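Local coordinates for D-3-phosphoglycerate dehydrogenase-related protein (Vibrio cholerae, PDB 4S1V) that probably catalyses the NAD-dependent interconversion of a D-2-hydroxyacid, such as 3-phosphoglycerate, and its 2-oxoacid, as in the D-isomer-specific 2-hydroxyacid dehydrogenase family, at residues Ile4-Asp9 and Val28-Asp33. Sequence-based numbering, arbitrary orientation.
Sequences IAILDD and VTVFND
Ile-6 sits between Val-28 and Val-30 across two parallel strands, its CD1 3.9 Å from Val-30 CG2 and 4.1 Å from Val-28 CG1. Its chi1 of -53° puts CG1 beside the backbone N, and the extended chi2 (179°) carries CD1 out to both valines. Beneath this tightly packed face the strands are laced by Thr-29 N to Ile-4 O (2.8 Å), Ile-6 N to Thr-29 O and Phe-31 N to Ile-6 O, all nearly straight. On the other face the ring of Phe-31 turns its edge to Ala-5, CE2 4.2 Å from CB. Past the strands, Asp-9 N bonds to Phe-31 O, and Asn-32 ND2 returns to Asp-9 O at 2.8 Å, with that oxygen 25° out of the Asn-32 amide plane; ND2 also hydrogen-bonds Asn-12 OD1. Asp-9 brings OD2 and CB against Val-30 CG1, and OD2 accepts the N-H of Val-14. The looser, wetter end is at exposed Asp-33: a water accepts from Asp-8 N and donates to Asp-33 O (2.8 Å each), and Asp-33 OD1 makes a salt bridge with Arg-44. Strand 27-30 edges the five-stranded parallel sheet (order 2-1-3-4-5), flavodoxin-like as in the substrate-binding domain of this family and separate from the probable NAD-binding Rossmann domain; strand 3-6 lies between strands 27-30 and 50-53, with helix 38-45 against Ala-5 and Phe-31 and helix 294-312 against Ile-4 and Ile-6.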
ATOM      1  N   ILE C   4      19.993   8.765  43.305  1.00 32.45           N
ATOM      2  CA  ILE C   4      20.503   8.591  41.942  1.00 30.96           C
ATOM      3  C   ILE C   4      19.379   8.597  40.913  1.00 29.76           C
ATOM      4  O   ILE C   4      18.404   7.866  41.054  1.00 27.81           O
ATOM      5  CB  ILE C   4      21.292   7.263  41.815  1.00 30.93           C
ATOM      6  CG1 ILE C   4      22.514   7.267  42.741  1.00 30.70           C
ATOM      7  CG2 ILE C   4      21.722   6.997  40.373  1.00 30.12           C
ATOM      8  CD1 ILE C   4      22.988   5.886  43.129  1.00 31.34           C
ATOM      9  N   ALA C   5      19.529   9.419  39.873  1.00 30.28           N
ATOM     10  CA  ALA C   5      18.598   9.412  38.748  1.00 29.89           C
ATOM     11  C   ALA C   5      19.235   8.861  37.469  1.00 31.04           C
ATOM     12  O   ALA C   5      20.356   9.234  37.105  1.00 31.26           O
ATOM     13  CB  ALA C   5      18.029  10.805  38.507  1.00 29.68           C
ATOM     14  N   ILE C   6      18.516   7.963  36.797  1.00 30.98           N
ATOM     15  CA  ILE C   6      18.921   7.474  35.482  1.00 30.38           C
ATOM     16  C   ILE C   6      17.959   8.049  34.453  1.00 30.35           C
ATOM     17  O   ILE C   6      16.749   7.811  34.526  1.00 32.56           O
ATOM     18  CB  ILE C   6      18.935   5.931  35.392  1.00 30.56           C
ATOM     19  CG1 ILE C   6      19.784   5.327  36.516  1.00 30.75           C
ATOM     20  CG2 ILE C   6      19.469   5.482  34.035  1.00 30.02           C
ATOM     21  CD1 ILE C   6      19.821   3.813  36.507  1.00 31.72           C
ATOM     22  N   LEU C   7      18.496   8.816  33.507  1.00 29.12           N
ATOM     23  CA  LEU C   7      17.669   9.478  32.495  1.00 29.05           C
ATOM     24  C   LEU C   7      17.439   8.639  31.224  1.00 27.53           C
ATOM     25  O   LEU C   7      18.234   7.755  30.890  1.00 27.06           O
ATOM     26  CB  LEU C   7      18.257  10.846  32.123  1.00 29.83           C
ATOM     27  CG  LEU C   7      18.332  11.958  33.174  1.00 31.79           C
ATOM     28  CD1 LEU C   7      19.015  13.191  32.589  1.00 30.39           C
ATOM     29  CD2 LEU C   7      16.943  12.322  33.696  1.00 32.48           C
ATOM     30  N   ASP C   8      16.321   8.904  30.556  1.00 26.82           N
ATOM     31  CA  ASP C   8      16.072   8.454  29.176  1.00 27.37           C
ATOM     32  C   ASP C   8      16.050   6.937  28.896  1.00 26.19           C
ATOM     33  O   ASP C   8      16.395   6.516  27.791  1.00 27.06           O
ATOM     34  CB  ASP C   8      17.046   9.152  28.215  1.00 27.21           C
ATOM     35  CG  ASP C   8      17.017  10.666  28.343  1.00 28.58           C
ATOM     36  OD1 ASP C   8      15.933  11.269  28.204  1.00 31.21           O
ATOM     37  OD2 ASP C   8      18.086  11.258  28.573  1.00 27.95           O
ATOM     38  N   ASP C   9      15.630   6.125  29.867  1.00 25.65           N
ATOM     39  CA  ASP C   9      15.489   4.678  29.641  1.00 25.87           C
ATOM     40  C   ASP C   9      14.105   4.364  29.066  1.00 25.50           C
ATOM     41  O   ASP C   9      13.214   3.904  29.786  1.00 26.40           O
ATOM     42  CB  ASP C   9      15.762   3.895  30.937  1.00 25.97           C
ATOM     43  CG  ASP C   9      15.618   2.375  30.774  1.00 26.26           C
ATOM     44  OD1 ASP C   9      15.588   1.859  29.638  1.00 26.14           O
ATOM     45  OD2 ASP C   9      15.532   1.682  31.804  1.00 26.71           O
ATOM     46  N   VAL C  28      17.509   4.855  44.021  1.00 39.47           N
ATOM     47  CA  VAL C  28      17.559   4.991  42.559  1.00 37.23           C
ATOM     48  C   VAL C  28      16.177   5.216  41.921  1.00 36.69           C
ATOM     49  O   VAL C  28      15.242   4.449  42.156  1.00 36.62           O
ATOM     50  CB  VAL C  28      18.218   3.752  41.900  1.00 36.81           C
ATOM     51  CG1 VAL C  28      18.494   4.004  40.422  1.00 36.14           C
ATOM     52  CG2 VAL C  28      19.506   3.368  42.612  1.00 37.05           C
ATOM     53  N   THR C  29      16.065   6.268  41.111  1.00 35.89           N
ATOM     54  CA  THR C  29      14.898   6.469  40.244  1.00 35.95           C
ATOM     55  C   THR C  29      15.325   6.418  38.779  1.00 35.52           C
ATOM     56  O   THR C  29      16.263   7.114  38.370  1.00 35.47           O
ATOM     57  CB  THR C  29      14.201   7.821  40.502  1.00 36.21           C
ATOM     58  OG1 THR C  29      13.905   7.950  41.898  1.00 36.62           O
ATOM     59  CG2 THR C  29      12.904   7.927  39.690  1.00 35.51           C
ATOM     60  N   VAL C  30      14.630   5.589  38.004  1.00 34.07           N
ATOM     61  CA  VAL C  30      14.860   5.465  36.570  1.00 34.02           C
ATOM     62  C   VAL C  30      13.727   6.135  35.798  1.00 34.09           C
ATOM     63  O   VAL C  30      12.567   5.719  35.890  1.00 32.92           O
ATOM     64  CB  VAL C  30      14.961   3.986  36.131  1.00 33.63           C
ATOM     65  CG1 VAL C  30      15.354   3.902  34.664  1.00 33.61           C
ATOM     66  CG2 VAL C  30      15.969   3.231  36.992  1.00 33.01           C
ATOM     67  N   PHE C  31      14.067   7.168  35.035  1.00 33.71           N
ATOM     68  CA  PHE C  31      13.081   7.841  34.197  1.00 33.45           C
ATOM     69  C   PHE C  31      13.026   7.225  32.803  1.00 33.90           C
ATOM     70  O   PHE C  31      14.020   6.682  32.318  1.00 33.55           O
ATOM     71  CB  PHE C  31      13.331   9.347  34.168  1.00 33.78           C
ATOM     72  CG  PHE C  31      13.109  10.006  35.499  1.00 35.64           C
ATOM     73  CD1 PHE C  31      11.814  10.237  35.967  1.00 35.37           C
ATOM     74  CD2 PHE C  31      14.188  10.370  36.301  1.00 35.31           C
ATOM     75  CE1 PHE C  31      11.602  10.829  37.202  1.00 36.10           C
ATOM     76  CE2 PHE C  31      13.980  10.965  37.536  1.00 35.93           C
ATOM     77  CZ  PHE C  31      12.688  11.191  37.988  1.00 36.17           C
ATOM     78  N   ASN C  32      11.852   7.293  32.179  1.00 33.83           N
ATOM     79  CA  ASN C  32      11.573   6.531  30.958  1.00 34.79           C
ATOM     80  C   ASN C  32      11.071   7.387  29.804  1.00 34.82           C
ATOM     81  O   ASN C  32      11.032   6.942  28.655  1.00 35.46           O
ATOM     82  CB  ASN C  32      10.552   5.420  31.241  1.00 34.94           C
ATOM     83  CG  ASN C  32      10.959   4.517  32.392  1.00 35.78           C
ATOM     84  OD1 ASN C  32      10.154   4.235  33.280  1.00 35.40           O
ATOM     85  ND2 ASN C  32      12.208   4.052  32.382  1.00 35.46           N
ATOM     86  N   ASP C  33      10.666   8.609  30.114  1.00 36.73           N
ATOM     87  CA  ASP C  33      10.158   9.509  29.097  1.00 37.57           C
ATOM     88  C   ASP C  33      11.286  10.365  28.545  1.00 37.48           C
ATOM     89  O   ASP C  33      12.362  10.448  29.133  1.00 38.60           O
ATOM     90  CB  ASP C  33       8.989  10.360  29.631  1.00 39.24           C
ATOM     91  CG  ASP C  33       9.329  11.124  30.911  1.00 41.41           C
ATOM     92  OD1 ASP C  33      10.485  11.061  31.388  1.00 42.39           O
ATOM     93  OD2 ASP C  33       8.418  11.790  31.448  1.00 42.58           O
TER
HETATM   94  O   HOH W   1      14.263  10.713  31.239  1.00 26.42           O